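Local coordinates for oxidoreductase, NAD-binding/iron-sulfur cluster-binding protein (Nitratireductor pacificus pht-3B, PDB 6ZXU) that probably uses cobalamin and two iron-sulfur clusters to remove halogen from organohalide substrates by reduction, as a catabolic reductive dehalogenase, at residues F394-Y406 / S482-L495. Sequence-based numbering, arbitrary orientation.
Sequences FVGICRAEPWMYY and SEVIHNPAILMAGL
Y406 and I485 meet at about a right angle: CG1 of the isoleucine makes a CH-pi contact over one face of the phenol ring, 3.9 Å from its centroid. Next to them, Y405 and V484 run side by side, and V484 CG1 lies above the Y405 ring in a second CH-pi contact, offset toward the rim. The backbones of Y405 and V484 form a single beta bridge, flanked by two hydrogen bonds: I485 N meets M404 O almost head-on to its carbonyl (C=O...N 173°, 2.9 Å), and Y406 N bonds E483 O (3.0 Å). With CG anti to its carbonyl carbon (chi1 -69°), the Y406 ring extends along the 482-485 backbone, and its hydroxyl hydrogen-bonds the cobalamin. Cutting the tyrosine back to an alanine here is likely to leave the cobalamin without that hydroxyl partner and I485 CG1 without the ring it packs on. Farther along, M404 stretches its extended chain past P488, which also takes W403 CZ3 against its CB at 3.5 Å, until CE reaches M492 CG at 3.7 Å. C398 lays its CB against M492 CB (3.8 Å) and turns SG toward A489, while A493 CB packs on the G396-I397 backbone and L495 CD2 on F394 CB. Helix 486-492, closed at G494 by a Schellman motif, thus packs against edge strand 394-399 of the four-stranded antiparallel sheet, and the 482-485 segment leading into it forms part of the cobalamin pocket, where H486 N also hydrogen-bonds the cofactor.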
# COMPACT_ATOMS: atom_id res chain seq x y z
N PHE A 394 7.18 -5.84 2.89
CA PHE A 394 8.63 -6.01 2.79
C PHE A 394 9.33 -4.90 3.52
O PHE A 394 8.91 -3.73 3.46
CB PHE A 394 9.07 -6.00 1.34
CG PHE A 394 8.54 -7.13 0.50
CD1 PHE A 394 7.27 -7.08 -0.03
CD2 PHE A 394 9.26 -8.28 0.33
CE1 PHE A 394 6.74 -8.15 -0.75
CE2 PHE A 394 8.73 -9.35 -0.40
CZ PHE A 394 7.47 -9.27 -0.92
N VAL A 395 10.44 -5.20 4.13
CA VAL A 395 11.33 -4.24 4.74
C VAL A 395 12.79 -4.52 4.28
O VAL A 395 13.22 -5.66 4.26
CB VAL A 395 11.34 -4.25 6.30
CG1 VAL A 395 12.19 -3.13 6.85
CG2 VAL A 395 9.95 -4.16 6.88
N GLY A 396 13.44 -3.48 3.79
CA GLY A 396 14.85 -3.53 3.44
C GLY A 396 15.54 -2.26 3.90
O GLY A 396 14.93 -1.25 4.09
N ILE A 397 16.85 -2.30 3.95
CA ILE A 397 17.67 -1.24 4.43
C ILE A 397 18.87 -1.02 3.54
O ILE A 397 19.49 -2.00 3.09
CB ILE A 397 18.20 -1.58 5.89
CG1 ILE A 397 17.02 -1.91 6.81
CG2 ILE A 397 19.00 -0.39 6.42
CD1 ILE A 397 17.40 -2.58 8.08
N CYS A 398 19.14 0.21 3.23
CA CYS A 398 20.31 0.62 2.42
C CYS A 398 20.92 1.88 2.98
O CYS A 398 20.33 2.58 3.78
CB CYS A 398 19.97 0.74 0.91
SG CYS A 398 18.89 2.09 0.45
N ARG A 399 22.15 2.21 2.54
CA ARG A 399 22.67 3.56 2.76
C ARG A 399 21.93 4.60 1.93
O ARG A 399 21.69 4.40 0.74
CB ARG A 399 24.16 3.61 2.39
CG ARG A 399 24.95 2.84 3.40
CD ARG A 399 26.45 3.18 3.45
NE ARG A 399 26.99 2.69 4.75
CZ ARG A 399 27.09 3.43 5.87
NH1 ARG A 399 26.75 4.72 5.89
NH2 ARG A 399 27.60 2.87 6.96
N ALA A 400 21.62 5.71 2.54
CA ALA A 400 20.97 6.85 1.88
C ALA A 400 22.04 7.69 1.22
O ALA A 400 22.60 8.61 1.82
CB ALA A 400 20.18 7.69 2.89
N GLU A 401 22.35 7.39 -0.01
CA GLU A 401 23.40 8.06 -0.71
C GLU A 401 22.98 9.45 -1.12
O GLU A 401 21.80 9.73 -1.29
CB GLU A 401 23.88 7.22 -1.84
CG GLU A 401 24.29 5.84 -1.38
CD GLU A 401 24.85 4.98 -2.50
OE1 GLU A 401 25.71 5.50 -3.25
OE2 GLU A 401 24.44 3.78 -2.65
N PRO A 402 23.92 10.39 -1.21
CA PRO A 402 23.52 11.78 -1.44
C PRO A 402 22.75 11.98 -2.70
O PRO A 402 21.81 12.81 -2.74
CB PRO A 402 24.88 12.59 -1.46
CG PRO A 402 25.76 11.70 -0.62
CD PRO A 402 25.38 10.28 -0.91
N TRP A 403 23.06 11.20 -3.72
CA TRP A 403 22.38 11.40 -4.99
C TRP A 403 20.90 10.90 -4.92
O TRP A 403 20.20 11.06 -5.93
CB TRP A 403 23.13 10.69 -6.14
CG TRP A 403 23.49 9.27 -5.86
CD1 TRP A 403 24.60 8.81 -5.22
CD2 TRP A 403 22.72 8.12 -6.17
NE1 TRP A 403 24.57 7.45 -5.15
CE2 TRP A 403 23.40 7.03 -5.71
CE3 TRP A 403 21.47 7.92 -6.79
CZ2 TRP A 403 22.93 5.73 -5.89
CZ3 TRP A 403 21.03 6.66 -6.97
CH2 TRP A 403 21.76 5.58 -6.53
N MET A 404 20.49 10.24 -3.84
CA MET A 404 19.09 9.76 -3.65
C MET A 404 18.17 10.90 -3.08
O MET A 404 16.96 10.81 -3.14
CB MET A 404 19.04 8.59 -2.69
CG MET A 404 19.77 7.34 -3.18
SD MET A 404 19.70 6.09 -1.90
CE MET A 404 20.48 4.71 -2.72
N TYR A 405 18.78 11.98 -2.56
CA TYR A 405 18.04 13.14 -2.11
C TYR A 405 17.81 14.07 -3.27
O TYR A 405 18.67 14.24 -4.14
CB TYR A 405 18.79 13.87 -0.99
CG TYR A 405 18.94 13.12 0.32
CD1 TYR A 405 19.87 12.11 0.46
CD2 TYR A 405 18.19 13.46 1.41
CE1 TYR A 405 20.03 11.45 1.66
CE2 TYR A 405 18.35 12.83 2.63
CZ TYR A 405 19.26 11.85 2.77
OH TYR A 405 19.43 11.24 3.97
N TYR A 406 16.67 14.72 -3.29
CA TYR A 406 16.43 15.80 -4.24
C TYR A 406 17.42 16.95 -4.02
O TYR A 406 17.98 17.12 -2.94
CB TYR A 406 15.03 16.36 -4.09
CG TYR A 406 13.91 15.45 -4.53
CD1 TYR A 406 13.65 15.26 -5.87
CD2 TYR A 406 13.06 14.86 -3.59
CE1 TYR A 406 12.62 14.41 -6.25
CE2 TYR A 406 12.04 14.04 -3.96
CZ TYR A 406 11.83 13.82 -5.28
OH TYR A 406 10.75 13.04 -5.68
N SER A 482 8.16 14.06 0.34
CA SER A 482 9.43 13.31 0.37
C SER A 482 10.56 14.24 0.03
O SER A 482 10.45 15.07 -0.90
CB SER A 482 9.47 12.17 -0.66
OG SER A 482 8.61 11.10 -0.33
N GLU A 483 11.70 14.00 0.65
CA GLU A 483 12.94 14.62 0.21
C GLU A 483 13.92 13.66 -0.50
O GLU A 483 15.01 14.05 -0.85
CB GLU A 483 13.55 15.35 1.39
CG GLU A 483 12.68 16.57 1.67
CD GLU A 483 13.16 17.48 2.82
OE1 GLU A 483 13.99 17.09 3.64
OE2 GLU A 483 12.63 18.60 2.89
N VAL A 484 13.53 12.37 -0.65
CA VAL A 484 14.33 11.38 -1.34
C VAL A 484 13.49 10.79 -2.48
O VAL A 484 12.28 10.76 -2.39
CB VAL A 484 14.84 10.25 -0.45
CG1 VAL A 484 15.64 10.82 0.69
CG2 VAL A 484 13.74 9.36 0.08
N ILE A 485 14.17 10.38 -3.54
CA ILE A 485 13.57 9.59 -4.60
C ILE A 485 13.57 8.14 -4.18
O ILE A 485 14.63 7.56 -3.88
CB ILE A 485 14.30 9.80 -5.89
CG1 ILE A 485 14.41 11.30 -6.13
CG2 ILE A 485 13.60 9.05 -7.02
CD1 ILE A 485 15.54 11.65 -7.08
N HIS A 486 12.41 7.50 -4.15
CA HIS A 486 12.32 6.18 -3.58
C HIS A 486 12.97 5.13 -4.45
O HIS A 486 13.57 4.21 -3.92
CB HIS A 486 10.89 5.75 -3.34
CG HIS A 486 10.19 6.55 -2.28
ND1 HIS A 486 9.15 6.04 -1.55
CD2 HIS A 486 10.38 7.80 -1.84
CE1 HIS A 486 8.71 6.96 -0.70
NE2 HIS A 486 9.41 8.05 -0.90
N ASN A 487 12.87 5.25 -5.75
CA ASN A 487 13.34 4.17 -6.61
C ASN A 487 14.72 3.64 -6.33
O ASN A 487 14.89 2.42 -6.22
CB ASN A 487 13.23 4.60 -8.07
CG ASN A 487 11.80 4.94 -8.43
OD1 ASN A 487 11.19 5.80 -7.79
ND2 ASN A 487 11.30 4.33 -9.44
N PRO A 488 15.75 4.51 -6.28
CA PRO A 488 17.10 3.94 -6.10
C PRO A 488 17.29 3.29 -4.74
O PRO A 488 18.02 2.32 -4.62
CB PRO A 488 17.98 5.17 -6.24
CG PRO A 488 17.16 6.32 -6.03
CD PRO A 488 15.79 5.96 -6.50
N ALA A 489 16.55 3.76 -3.72
CA ALA A 489 16.52 3.07 -2.44
C ALA A 489 15.85 1.71 -2.50
O ALA A 489 16.36 0.75 -1.93
CB ALA A 489 15.87 3.96 -1.41
N ILE A 490 14.76 1.57 -3.23
CA ILE A 490 14.14 0.25 -3.45
C ILE A 490 15.17 -0.68 -4.13
O ILE A 490 15.30 -1.84 -3.73
CB ILE A 490 12.86 0.33 -4.31
CG1 ILE A 490 11.81 1.18 -3.59
CG2 ILE A 490 12.30 -1.03 -4.59
CD1 ILE A 490 10.73 1.65 -4.56
N LEU A 491 15.91 -0.16 -5.11
CA LEU A 491 16.91 -0.98 -5.82
C LEU A 491 18.07 -1.38 -4.89
O LEU A 491 18.41 -2.55 -4.83
CB LEU A 491 17.46 -0.23 -6.96
CG LEU A 491 18.44 -1.03 -7.79
CD1 LEU A 491 17.76 -2.10 -8.63
CD2 LEU A 491 19.21 -0.07 -8.69
N MET A 492 18.65 -0.42 -4.20
CA MET A 492 19.82 -0.68 -3.30
C MET A 492 19.48 -1.50 -2.07
O MET A 492 20.29 -2.27 -1.60
CB MET A 492 20.48 0.59 -2.87
CG MET A 492 21.23 1.35 -3.99
SD MET A 492 22.33 0.22 -4.93
CE MET A 492 22.11 1.18 -6.43
N ALA A 493 18.24 -1.41 -1.59
CA ALA A 493 17.74 -2.25 -0.47
C ALA A 493 17.35 -3.64 -0.87
O ALA A 493 16.99 -4.42 -0.02
CB ALA A 493 16.57 -1.53 0.22
N GLY A 494 17.50 -4.01 -2.17
CA GLY A 494 17.24 -5.33 -2.61
C GLY A 494 15.77 -5.72 -2.50
O GLY A 494 15.47 -6.87 -2.27
N LEU A 495 14.88 -4.79 -2.85
CA LEU A 495 13.41 -5.11 -2.85
C LEU A 495 12.83 -5.22 -4.23
O LEU A 495 11.73 -5.74 -4.36
CB LEU A 495 12.64 -4.10 -2.00
CG LEU A 495 12.98 -4.06 -0.53
CD1 LEU A 495 12.25 -2.95 0.13
CD2 LEU A 495 12.77 -5.35 0.17